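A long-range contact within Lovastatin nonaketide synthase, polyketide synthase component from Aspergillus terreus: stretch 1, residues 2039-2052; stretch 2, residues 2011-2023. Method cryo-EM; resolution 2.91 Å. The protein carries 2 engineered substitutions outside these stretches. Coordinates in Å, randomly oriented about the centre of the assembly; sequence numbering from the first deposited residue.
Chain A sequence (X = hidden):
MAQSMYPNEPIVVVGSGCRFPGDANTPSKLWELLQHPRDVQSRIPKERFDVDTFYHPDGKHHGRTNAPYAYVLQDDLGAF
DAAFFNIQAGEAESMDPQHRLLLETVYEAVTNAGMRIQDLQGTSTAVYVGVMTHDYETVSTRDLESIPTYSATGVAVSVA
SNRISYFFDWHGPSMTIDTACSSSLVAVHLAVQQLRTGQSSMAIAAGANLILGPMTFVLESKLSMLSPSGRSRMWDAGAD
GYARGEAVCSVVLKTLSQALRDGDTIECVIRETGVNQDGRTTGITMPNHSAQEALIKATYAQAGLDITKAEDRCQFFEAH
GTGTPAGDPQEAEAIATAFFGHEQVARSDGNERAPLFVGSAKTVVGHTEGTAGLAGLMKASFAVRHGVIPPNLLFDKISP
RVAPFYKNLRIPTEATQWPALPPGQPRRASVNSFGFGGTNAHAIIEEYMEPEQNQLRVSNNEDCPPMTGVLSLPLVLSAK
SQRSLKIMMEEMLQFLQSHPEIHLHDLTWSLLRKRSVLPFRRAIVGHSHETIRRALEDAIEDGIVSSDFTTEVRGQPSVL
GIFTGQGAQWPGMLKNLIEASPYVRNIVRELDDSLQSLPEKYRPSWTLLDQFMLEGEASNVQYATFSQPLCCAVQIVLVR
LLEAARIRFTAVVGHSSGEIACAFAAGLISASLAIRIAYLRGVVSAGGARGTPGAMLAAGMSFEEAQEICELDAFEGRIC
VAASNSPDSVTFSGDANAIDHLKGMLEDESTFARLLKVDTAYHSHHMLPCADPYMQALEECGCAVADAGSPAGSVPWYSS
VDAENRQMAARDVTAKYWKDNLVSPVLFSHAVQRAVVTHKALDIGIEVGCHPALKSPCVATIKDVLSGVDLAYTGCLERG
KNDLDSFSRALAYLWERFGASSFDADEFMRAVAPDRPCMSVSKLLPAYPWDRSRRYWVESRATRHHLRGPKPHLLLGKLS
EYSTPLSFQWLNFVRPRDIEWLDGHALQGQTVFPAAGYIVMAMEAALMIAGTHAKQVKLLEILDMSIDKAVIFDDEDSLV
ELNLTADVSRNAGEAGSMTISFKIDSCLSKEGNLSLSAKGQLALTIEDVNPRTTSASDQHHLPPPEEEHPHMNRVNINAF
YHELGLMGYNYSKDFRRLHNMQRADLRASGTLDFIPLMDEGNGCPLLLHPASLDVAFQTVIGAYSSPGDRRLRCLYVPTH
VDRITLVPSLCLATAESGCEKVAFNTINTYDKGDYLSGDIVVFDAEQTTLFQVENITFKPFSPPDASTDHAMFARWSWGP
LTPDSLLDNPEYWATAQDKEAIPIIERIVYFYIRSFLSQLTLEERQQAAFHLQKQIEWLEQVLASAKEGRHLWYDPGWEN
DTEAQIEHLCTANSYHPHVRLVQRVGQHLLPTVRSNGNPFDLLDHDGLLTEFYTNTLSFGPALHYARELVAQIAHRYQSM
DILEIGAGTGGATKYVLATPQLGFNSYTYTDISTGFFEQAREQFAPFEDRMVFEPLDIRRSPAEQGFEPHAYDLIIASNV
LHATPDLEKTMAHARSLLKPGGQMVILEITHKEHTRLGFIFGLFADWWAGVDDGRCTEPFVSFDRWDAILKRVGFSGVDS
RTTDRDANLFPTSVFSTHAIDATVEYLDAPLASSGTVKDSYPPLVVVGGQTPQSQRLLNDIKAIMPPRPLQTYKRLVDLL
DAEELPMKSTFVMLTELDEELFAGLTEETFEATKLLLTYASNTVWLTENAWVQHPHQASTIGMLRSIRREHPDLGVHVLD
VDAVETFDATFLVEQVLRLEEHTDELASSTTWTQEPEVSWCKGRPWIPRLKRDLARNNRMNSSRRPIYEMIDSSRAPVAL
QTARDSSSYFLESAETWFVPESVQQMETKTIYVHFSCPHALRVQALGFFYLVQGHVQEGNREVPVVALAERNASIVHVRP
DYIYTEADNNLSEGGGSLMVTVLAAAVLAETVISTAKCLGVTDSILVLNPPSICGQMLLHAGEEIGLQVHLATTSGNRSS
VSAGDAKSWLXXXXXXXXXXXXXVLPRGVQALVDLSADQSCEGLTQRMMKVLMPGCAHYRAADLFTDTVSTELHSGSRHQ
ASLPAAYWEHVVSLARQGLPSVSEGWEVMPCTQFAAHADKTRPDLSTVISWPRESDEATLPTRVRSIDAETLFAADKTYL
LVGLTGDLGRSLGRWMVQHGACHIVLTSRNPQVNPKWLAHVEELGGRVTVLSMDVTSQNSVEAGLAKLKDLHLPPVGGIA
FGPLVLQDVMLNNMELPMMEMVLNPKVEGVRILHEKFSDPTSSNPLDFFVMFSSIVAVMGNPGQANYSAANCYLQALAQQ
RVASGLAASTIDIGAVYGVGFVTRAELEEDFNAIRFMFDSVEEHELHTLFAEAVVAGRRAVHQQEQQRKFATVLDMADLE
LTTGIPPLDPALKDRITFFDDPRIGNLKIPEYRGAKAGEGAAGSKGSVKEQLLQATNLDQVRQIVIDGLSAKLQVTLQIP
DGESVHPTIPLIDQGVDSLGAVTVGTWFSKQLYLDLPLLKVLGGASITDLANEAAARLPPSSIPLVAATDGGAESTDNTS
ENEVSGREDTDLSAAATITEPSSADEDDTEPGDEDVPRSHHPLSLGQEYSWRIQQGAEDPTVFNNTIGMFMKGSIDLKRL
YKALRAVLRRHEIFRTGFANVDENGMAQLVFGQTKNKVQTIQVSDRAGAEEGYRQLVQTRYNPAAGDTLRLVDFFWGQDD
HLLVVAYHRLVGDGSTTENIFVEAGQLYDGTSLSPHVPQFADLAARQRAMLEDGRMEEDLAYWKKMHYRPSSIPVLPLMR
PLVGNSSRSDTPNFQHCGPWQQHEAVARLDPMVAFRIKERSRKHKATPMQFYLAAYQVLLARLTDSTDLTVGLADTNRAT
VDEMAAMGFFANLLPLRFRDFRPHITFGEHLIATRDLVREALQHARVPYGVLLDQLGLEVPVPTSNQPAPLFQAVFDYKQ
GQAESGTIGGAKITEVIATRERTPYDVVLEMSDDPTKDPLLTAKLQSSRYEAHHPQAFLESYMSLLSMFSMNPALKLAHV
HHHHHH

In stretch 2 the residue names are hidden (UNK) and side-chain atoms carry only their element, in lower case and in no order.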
ATOM      1  N   GLN A2039      -2.290 -21.366  23.320  1.00115.01           N
ATOM      2  CA  GLN A2039      -3.386 -21.045  22.416  1.00115.01           C
ATOM      3  C   GLN A2039      -3.179 -21.607  21.017  1.00115.01           C
ATOM      4  O   GLN A2039      -4.095 -21.520  20.192  1.00115.01           O
ATOM      5  CB  GLN A2039      -3.567 -19.529  22.345  1.00115.01           C
ATOM      6  CG  GLN A2039      -3.788 -18.877  23.701  1.00115.01           C
ATOM      7  CD  GLN A2039      -3.901 -17.369  23.613  1.00115.01           C
ATOM      8  OE1 GLN A2039      -3.980 -16.802  22.524  1.00115.01           O
ATOM      9  NE2 GLN A2039      -3.906 -16.709  24.766  1.00115.01           N
ATOM     10  N   SER A2040      -2.006 -22.181  20.732  1.00112.34           N
ATOM     11  CA  SER A2040      -1.754 -22.729  19.403  1.00112.34           C
ATOM     12  C   SER A2040      -2.784 -23.792  19.040  1.00112.34           C
ATOM     13  O   SER A2040      -3.210 -23.885  17.883  1.00112.34           O
ATOM     14  CB  SER A2040      -0.343 -23.311  19.340  1.00112.34           C
ATOM     15  OG  SER A2040      -0.173 -24.333  20.306  1.00112.34           O
ATOM     16  N   CYS A2041      -3.196 -24.601  20.016  1.00111.71           N
ATOM     17  CA  CYS A2041      -4.171 -25.654  19.765  1.00111.71           C
ATOM     18  C   CYS A2041      -5.559 -25.111  19.457  1.00111.71           C
ATOM     19  O   CYS A2041      -6.420 -25.881  19.016  1.00111.71           O
ATOM     20  CB  CYS A2041      -4.245 -26.594  20.969  1.00111.71           C
ATOM     21  SG  CYS A2041      -2.666 -27.347  21.416  1.00111.71           S
ATOM     22  N   GLU A2042      -5.795 -23.813  19.669  1.00112.67           N
ATOM     23  CA  GLU A2042      -7.131 -23.256  19.484  1.00112.67           C
ATOM     24  C   GLU A2042      -7.696 -23.623  18.118  1.00112.67           C
ATOM     25  O   GLU A2042      -8.823 -24.119  18.011  1.00112.67           O
ATOM     26  CB  GLU A2042      -7.089 -21.737  19.660  1.00112.67           C
ATOM     27  CG  GLU A2042      -8.399 -21.030  19.341  1.00112.67           C
ATOM     28  CD  GLU A2042      -9.560 -21.540  20.174  1.00112.67           C
ATOM     29  OE1 GLU A2042      -9.314 -22.152  21.233  1.00112.67           O
ATOM     30  OE2 GLU A2042     -10.722 -21.330  19.764  1.00112.67           O
ATOM     31  N   GLY A2043      -6.916 -23.405  17.059  1.00106.93           N
ATOM     32  CA  GLY A2043      -7.394 -23.756  15.733  1.00106.93           C
ATOM     33  C   GLY A2043      -7.785 -25.217  15.645  1.00106.93           C
ATOM     34  O   GLY A2043      -8.868 -25.557  15.157  1.00106.93           O
ATOM     35  N   LEU A2044      -6.924 -26.099  16.155  1.00105.60           N
ATOM     36  CA  LEU A2044      -7.263 -27.515  16.218  1.00105.60           C
ATOM     37  C   LEU A2044      -8.618 -27.699  16.884  1.00105.60           C
ATOM     38  O   LEU A2044      -9.495 -28.398  16.362  1.00105.60           O
ATOM     39  CB  LEU A2044      -6.176 -28.273  16.983  1.00105.60           C
ATOM     40  CG  LEU A2044      -6.067 -29.787  16.783  1.00105.60           C
ATOM     41  CD1 LEU A2044      -5.021 -30.358  17.723  1.00105.60           C
ATOM     42  CD2 LEU A2044      -7.396 -30.485  16.994  1.00105.60           C
ATOM     43  N   THR A2045      -8.814 -27.044  18.028  1.00109.72           N
ATOM     44  CA  THR A2045     -10.085 -27.147  18.733  1.00109.72           C
ATOM     45  C   THR A2045     -11.241 -26.776  17.817  1.00109.72           C
ATOM     46  O   THR A2045     -12.257 -27.478  17.762  1.00109.72           O
ATOM     47  CB  THR A2045     -10.062 -26.251  19.972  1.00109.72           C
ATOM     48  OG1 THR A2045      -9.228 -26.840  20.977  1.00109.72           O
ATOM     49  CG2 THR A2045     -11.457 -26.054  20.523  1.00109.72           C
ATOM     50  N   GLN A2046     -11.092 -25.682  17.066  1.00107.70           N
ATOM     51  CA  GLN A2046     -12.145 -25.299  16.135  1.00107.70           C
ATOM     52  C   GLN A2046     -12.441 -26.436  15.167  1.00107.70           C
ATOM     53  O   GLN A2046     -13.604 -26.799  14.956  1.00107.70           O
ATOM     54  CB  GLN A2046     -11.742 -24.036  15.377  1.00107.70           C
ATOM     55  CG  GLN A2046     -11.537 -22.826  16.269  1.00107.70           C
ATOM     56  CD  GLN A2046     -11.063 -21.609  15.503  1.00107.70           C
ATOM     57  OE1 GLN A2046     -10.911 -21.649  14.281  1.00107.70           O
ATOM     58  NE2 GLN A2046     -10.824 -20.516  16.217  1.00107.70           N
ATOM     59  N   ARG A2047     -11.392 -27.037  14.602  1.00101.00           N
ATOM     60  CA  ARG A2047     -11.594 -28.156  13.691  1.00101.00           C
ATOM     61  C   ARG A2047     -12.332 -29.294  14.380  1.00101.00           C
ATOM     62  O   ARG A2047     -13.160 -29.971  13.760  1.00101.00           O
ATOM     63  CB  ARG A2047     -10.250 -28.633  13.147  1.00101.00           C
ATOM     64  CG  ARG A2047      -9.818 -27.908  11.890  1.00101.00           C
ATOM     65  CD  ARG A2047      -8.319 -27.969  11.697  1.00101.00           C
ATOM     66  NE  ARG A2047      -7.624 -26.947  12.470  1.00101.00           N
ATOM     67  CZ  ARG A2047      -6.317 -26.737  12.415  1.00101.00           C
ATOM     68  NH1 ARG A2047      -5.529 -27.482  11.659  1.00101.00           N
ATOM     69  NH2 ARG A2047      -5.787 -25.751  13.135  1.00101.00           N
ATOM     70  N   MET A2048     -12.060 -29.512  15.669  1.00108.40           N
ATOM     71  CA  MET A2048     -12.790 -30.546  16.392  1.00108.40           C
ATOM     72  C   MET A2048     -14.285 -30.260  16.371  1.00108.40           C
ATOM     73  O   MET A2048     -15.096 -31.166  16.148  1.00108.40           O
ATOM     74  CB  MET A2048     -12.286 -30.648  17.831  1.00108.40           C
ATOM     75  CG  MET A2048     -10.886 -31.222  17.961  1.00108.40           C
ATOM     76  SD  MET A2048     -10.423 -31.511  19.679  1.00108.40           S
ATOM     77  CE  MET A2048      -8.953 -32.510  19.476  1.00108.40           C
ATOM     78  N   MET A2049     -14.667 -28.998  16.573  1.00110.91           N
ATOM     79  CA  MET A2049     -16.080 -28.644  16.532  1.00110.91           C
ATOM     80  C   MET A2049     -16.703 -28.963  15.182  1.00110.91           C
ATOM     81  O   MET A2049     -17.925 -29.126  15.098  1.00110.91           O
ATOM     82  CB  MET A2049     -16.259 -27.161  16.853  1.00110.91           C
ATOM     83  CG  MET A2049     -15.831 -26.767  18.260  1.00110.91           C
ATOM     84  SD  MET A2049     -16.941 -27.367  19.551  1.00110.91           S
ATOM     85  CE  MET A2049     -16.285 -29.006  19.862  1.00110.91           C
ATOM     86  N   LYS A2050     -15.893 -29.056  14.126  1.00106.39           N
ATOM     87  CA  LYS A2050     -16.421 -29.429  12.820  1.00106.39           C
ATOM     88  C   LYS A2050     -16.568 -30.937  12.671  1.00106.39           C
ATOM     89  O   LYS A2050     -17.446 -31.396  11.933  1.00106.39           O
ATOM     90  CB  LYS A2050     -15.518 -28.889  11.712  1.00106.39           C
ATOM     91  CG  LYS A2050     -15.488 -27.376  11.614  1.00106.39           C
ATOM     92  CD  LYS A2050     -14.684 -26.924  10.407  1.00106.39           C
ATOM     93  CE  LYS A2050     -14.699 -25.413  10.255  1.00106.39           C
ATOM     94  NZ  LYS A2050     -13.969 -24.971   9.034  1.00106.39           N
ATOM     95  N   VAL A2051     -15.734 -31.717  13.354  1.00106.06           N
ATOM     96  CA  VAL A2051     -15.743 -33.167  13.174  1.00106.06           C
ATOM     97  C   VAL A2051     -16.568 -33.854  14.252  1.00106.06           C
ATOM     98  O   VAL A2051     -17.199 -34.883  13.995  1.00106.06           O
ATOM     99  CB  VAL A2051     -14.299 -33.703  13.151  1.00106.06           C
ATOM    100  CG1 VAL A2051     -13.449 -32.905  12.178  1.00106.06           C
ATOM    101  CG2 VAL A2051     -13.699 -33.676  14.541  1.00106.06           C
ATOM    102  N   LEU A2052     -16.579 -33.307  15.463  1.00111.75           N
ATOM    103  CA  LEU A2052     -17.307 -33.921  16.560  1.00111.75           C
ATOM    104  C   LEU A2052     -18.811 -33.816  16.316  1.00111.75           C
ATOM    105  O   LEU A2052     -19.274 -33.287  15.301  1.00111.75           O
ATOM    106  CB  LEU A2052     -16.915 -33.269  17.884  1.00111.75           C
ATOM    107  CG  LEU A2052     -15.455 -33.456  18.302  1.00111.75           C
ATOM    108  CD1 LEU A2052     -15.165 -32.694  19.582  1.00111.75           C
ATOM    109  CD2 LEU A2052     -15.123 -34.929  18.473  1.00111.75           C
ATOM    110  N   UNK A2011      -2.463 -39.078  20.961  1.00109.48           N
ATOM    111  CA  UNK A2011      -1.372 -38.153  20.658  1.00109.48           C
ATOM    112  C   UNK A2011      -1.676 -37.437  19.347  1.00109.48           C
ATOM    113  O   UNK A2011      -1.182 -37.787  18.272  1.00109.48           O
ATOM    114  o   UNK A2011      -0.141 -39.975  19.656  1.00109.48           O
ATOM    115  c   UNK A2011      -0.042 -38.892  20.588  1.00109.48           C
ATOM    116  c   UNK A2011       0.342 -39.434  21.959  1.00109.48           C
ATOM    117  N   UNK A2012      -2.513 -36.407  19.444  1.00106.41           N
ATOM    118  CA  UNK A2012      -2.794 -35.548  18.308  1.00106.41           C
ATOM    119  C   UNK A2012      -1.621 -34.600  18.080  1.00106.41           C
ATOM    120  O   UNK A2012      -0.576 -34.685  18.732  1.00106.41           O
ATOM    121  c   UNK A2012      -4.085 -34.766  18.536  1.00106.41           C
ATOM    122  c   UNK A2012      -6.536 -34.660  18.985  1.00106.41           C
ATOM    123  c   UNK A2012      -5.358 -35.584  18.743  1.00106.41           C
ATOM    124  c   UNK A2012      -5.625 -36.481  17.548  1.00106.41           C
ATOM    125  N   UNK A2013      -1.795 -33.682  17.136  1.00 98.44           N
ATOM    126  CA  UNK A2013      -0.789 -32.678  16.837  1.00 98.44           C
ATOM    127  C   UNK A2013      -1.487 -31.388  16.445  1.00 98.44           C
ATOM    128  O   UNK A2013      -2.525 -31.416  15.778  1.00 98.44           O
ATOM    129  c   UNK A2013       0.141 -33.131  15.708  1.00 98.44           C
ATOM    130  c   UNK A2013       2.670 -30.578  15.202  1.00 98.44           C
ATOM    131  n   UNK A2013       1.425 -31.021  15.195  1.00 98.44           N
ATOM    132  c   UNK A2013       1.404 -32.335  15.606  1.00 98.44           C
ATOM    133  n   UNK A2013       3.458 -31.561  15.599  1.00 98.44           N
ATOM    134  c   UNK A2013       2.691 -32.671  15.857  1.00 98.44           C
ATOM    135  N   UNK A2014      -0.916 -30.263  16.859  1.00 99.03           N
ATOM    136  CA  UNK A2014      -1.450 -28.981  16.438  1.00 99.03           C
ATOM    137  C   UNK A2014      -1.363 -28.863  14.923  1.00 99.03           C
ATOM    138  O   UNK A2014      -0.489 -29.452  14.280  1.00 99.03           O
ATOM    139  c   UNK A2014      -0.691 -27.837  17.107  1.00 99.03           C
ATOM    140  N   UNK A2015      -2.296 -28.108  14.349  1.00 95.13           N
ATOM    141  CA  UNK A2015      -2.412 -27.926  12.906  1.00 95.13           C
ATOM    142  C   UNK A2015      -2.815 -29.210  12.188  1.00 95.13           C
ATOM    143  O   UNK A2015      -2.620 -29.327  10.975  1.00 95.13           O
ATOM    144  n   UNK A2015       0.551 -23.931  15.021  1.00 95.13           N
ATOM    145  c   UNK A2015       1.120 -25.122  15.120  1.00 95.13           C
ATOM    146  n   UNK A2015       1.176 -25.953  14.088  1.00 95.13           N
ATOM    147  c   UNK A2015      -0.837 -25.931  12.663  1.00 95.13           C
ATOM    148  c   UNK A2015       0.651 -25.652  12.762  1.00 95.13           C
ATOM    149  n   UNK A2015       1.647 -25.496  16.283  1.00 95.13           N
ATOM    150  c   UNK A2015      -1.111 -27.379  12.308  1.00 95.13           C
ATOM    151  N   UNK A2016      -3.373 -30.178  12.910  1.00 96.92           N
ATOM    152  CA  UNK A2016      -3.868 -31.391  12.276  1.00 96.92           C
ATOM    153  C   UNK A2016      -5.094 -31.092  11.421  1.00 96.92           C
ATOM    154  O   UNK A2016      -5.899 -30.208  11.731  1.00 96.92           O
ATOM    155  c   UNK A2016      -3.071 -33.401  13.598  1.00 96.92           C
ATOM    156  o   UNK A2016      -2.375 -33.783  12.635  1.00 96.92           O
ATOM    157  o   UNK A2016      -2.870 -33.774  14.772  1.00 96.92           O
ATOM    158  c   UNK A2016      -4.215 -32.446  13.326  1.00 96.92           C
ATOM    159  N   UNK A2017      -5.231 -31.844  10.333  1.00 94.44           N
ATOM    160  CA  UNK A2017      -6.336 -31.634   9.412  1.00 94.44           C
ATOM    161  C   UNK A2017      -7.637 -32.172   9.996  1.00 94.44           C
ATOM    162  O   UNK A2017      -7.645 -33.101  10.809  1.00 94.44           O
ATOM    163  c   UNK A2017      -6.057 -32.316   8.073  1.00 94.44           C
ATOM    164  o   UNK A2017      -6.084 -33.738   8.245  1.00 94.44           O
ATOM    165  c   UNK A2017      -4.701 -31.901   7.536  1.00 94.44           C
ATOM    166  N   UNK A2018      -8.750 -31.578   9.562  1.00 99.95           N
ATOM    167  CA  UNK A2018     -10.055 -32.034  10.028  1.00 99.95           C
ATOM    168  C   UNK A2018     -10.321 -33.475   9.617  1.00 99.95           C
ATOM    169  O   UNK A2018     -10.959 -34.226  10.362  1.00 99.95           O
ATOM    170  o   UNK A2018     -12.308 -30.901   7.422  1.00 99.95           O
ATOM    171  c   UNK A2018     -11.154 -31.119   9.490  1.00 99.95           C
ATOM    172  c   UNK A2018     -11.207 -31.100   7.977  1.00 99.95           C
ATOM    173  o   UNK A2018     -10.148 -31.285   7.342  1.00 99.95           O
ATOM    174  N   UNK A2019      -9.850 -33.877   8.435  1.00 95.62           N
ATOM    175  CA  UNK A2019     -10.029 -35.258   8.000  1.00 95.62           C
ATOM    176  C   UNK A2019      -9.309 -36.224   8.933  1.00 95.62           C
ATOM    177  O   UNK A2019      -9.850 -37.277   9.291  1.00 95.62           O
ATOM    178  n   UNK A2019     -10.162 -38.758   5.136  1.00 95.62           N
ATOM    179  c   UNK A2019      -9.526 -36.829   6.085  1.00 95.62           C
ATOM    180  c   UNK A2019      -6.428 -38.887   6.800  1.00 95.62           C
ATOM    181  c   UNK A2019      -9.525 -35.418   6.567  1.00 95.62           C
ATOM    182  c   UNK A2019      -8.907 -38.981   5.635  1.00 95.62           C
ATOM    183  c   UNK A2019      -7.209 -37.748   6.831  1.00 95.62           C
ATOM    184  c   UNK A2019     -10.526 -37.463   5.411  1.00 95.62           C
ATOM    185  c   UNK A2019      -8.118 -40.128   5.604  1.00 95.62           C
ATOM    186  c   UNK A2019      -8.474 -37.786   6.238  1.00 95.62           C
ATOM    187  c   UNK A2019      -6.885 -40.061   6.190  1.00 95.62           C
ATOM    188  N   UNK A2020      -8.085 -35.881   9.339  1.00 98.23           N
ATOM    189  CA  UNK A2020      -7.356 -36.728  10.276  1.00 98.23           C
ATOM    190  C   UNK A2020      -8.091 -36.824  11.606  1.00 98.23           C
ATOM    191  O   UNK A2020      -8.159 -37.901  12.211  1.00 98.23           O
ATOM    192  n   UNK A2020      -4.145 -37.531  13.384  1.00 98.23           N
ATOM    193  c   UNK A2020      -4.013 -38.502  12.498  1.00 98.23           C
ATOM    194  c   UNK A2020      -5.943 -36.183  10.482  1.00 98.23           C
ATOM    195  c   UNK A2020      -4.868 -36.509  12.821  1.00 98.23           C
ATOM    196  n   UNK A2020      -4.629 -38.138  11.387  1.00 98.23           N
ATOM    197  c   UNK A2020      -5.177 -36.885  11.558  1.00 98.23           C
ATOM    198  N   UNK A2021      -8.641 -35.705  12.079  1.00102.67           N
ATOM    199  CA  UNK A2021      -9.403 -35.726  13.322  1.00102.67           C
ATOM    200  C   UNK A2021     -10.628 -36.620  13.196  1.00102.67           C
ATOM    201  O   UNK A2021     -10.930 -37.404  14.104  1.00102.67           O
ATOM    202  c   UNK A2021      -9.146 -31.923  14.101  1.00102.67           C
ATOM    203  c   UNK A2021      -9.810 -34.305  13.705  1.00102.67           C
ATOM    204  c   UNK A2021      -7.832 -33.763  15.156  1.00102.67           C
ATOM    205  c   UNK A2021      -8.643 -33.344  13.941  1.00102.67           C
ATOM    206  N   UNK A2022     -11.343 -36.526  12.073  1.00103.43           N
ATOM    207  CA  UNK A2022     -12.456 -37.437  11.836  1.00103.43           C
ATOM    208  C   UNK A2022     -11.987 -38.883  11.880  1.00103.43           C
ATOM    209  O   UNK A2022     -12.665 -39.751  12.440  1.00103.43           O
ATOM    210  c   UNK A2022     -13.110 -37.135  10.487  1.00103.43           C
ATOM    211  n   UNK A2022     -15.572 -34.567   9.133  1.00103.43           N
ATOM    212  n   UNK A2022     -14.003 -32.951   8.603  1.00103.43           N
ATOM    213  c   UNK A2022     -14.634 -35.683   9.119  1.00103.43           C
ATOM    214  n   UNK A2022     -16.193 -32.371   8.926  1.00103.43           N
ATOM    215  c   UNK A2022     -15.247 -33.304   8.886  1.00103.43           C
ATOM    216  c   UNK A2022     -13.962 -35.881  10.468  1.00103.43           C
ATOM    217  N   UNK A2023     -10.824 -39.157  11.291  1.00100.08           N
ATOM    218  CA  UNK A2023     -10.312 -40.523  11.266  1.00100.08           C
ATOM    219  C   UNK A2023     -10.007 -41.030  12.671  1.00100.08           C
ATOM    220  O   UNK A2023     -10.318 -42.181  13.001  1.00100.08           O
ATOM    221  c   UNK A2023      -5.409 -42.143  10.926  1.00100.08           C
ATOM    222  n   UNK A2023      -4.354 -41.551  11.481  1.00100.08           N
ATOM    223  n   UNK A2023      -6.128 -41.477  10.032  1.00100.08           N
ATOM    224  c   UNK A2023      -8.535 -42.007  10.196  1.00100.08           C
ATOM    225  c   UNK A2023      -7.285 -42.026   9.335  1.00100.08           C
ATOM    226  c   UNK A2023      -9.061 -40.597  10.393  1.00100.08           C
ATOM    227  n   UNK A2023      -5.717 -43.380  11.280  1.00100.08           N
TER

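Position 2011 has three side-chain atoms, one carbon bearing an oxygen and a carbon. It is out of reach of stretch 1. This is Thr2011.

Position 2012 has four carbons, forked at the second. One branch end lies 3.3 Å from Met2048 CE. It is Leu2012, and the branch is CD1.

Position 2013 has one carbon and a five-membered ring of three carbons and two nitrogens. Its CB points away from stretch 1, but its backbone O lies 3.3 Å from Leu2044 CD1. The ring is that of His2013.

Position 2014 has a single side-chain carbon. Its CA is 4.0 Å from Leu2044 CD1. It is Ala2014.

Position 2015 has three carbons, a nitrogen, and a carbon carrying two more nitrogens. One terminal nitrogen comes within 4.3 Å of Ser2040 CB. This is Arg2015. Its positive phi, 67°, suits the third position of a type II turn that begins at His2013.

Position 2016 has two carbons, the second carrying two oxygens. Its backbone O accepts a weak hydrogen bond from Arg2047 NH1 at 2.8 Å. It is Asp2016. Its OD2 accepts a weak bond from His2013 N at 2.6 Å, across the turn.

Position 2017 has one carbon bearing an oxygen and a carbon, and points away from stretch 1. It is Thr2017, the N-cap of the helix that follows.

Position 2018 has two carbons and two terminal oxygens. Its CB is 4.0 Å from Val2051 CG1. It is Asp2018.

Position 2019 has one carbon and fused five- and six-membered rings with one nitrogen. It points away from stretch 1. Only Trp2019 fits.

Position 2020 repeats the one carbon and two-nitrogen ring of position 2013, without contact. It is His2020, whose N donates to Thr2017 OG1 at 3.1 Å, the capping bond.

Position 2021 has four carbons, forked at the second. It sits as a knob among Leu2044, Arg2047, Met2048 and Val2051. It is Leu2021; its CD1 is 3.6 Å from Arg2047 CB.

Position 2022 has the same side-chain atoms as position 2015. Val2051 CG1 lies over one face of this guanidinium. It is Arg2022, with NH1 in a salt bridge to Asp2018 OD2 at 2.9 Å.

Position 2023 has the same atom set but is out of reach. It is Arg2023.

The helices cross at -59°, 9.1 Å apart at closest approach. Leu2021 packs at the centre, and Arg2047 ties the helix of stretch 1 to the turn.

Stretch 2, residues 2011-2023: TLHARDTDWHLRR
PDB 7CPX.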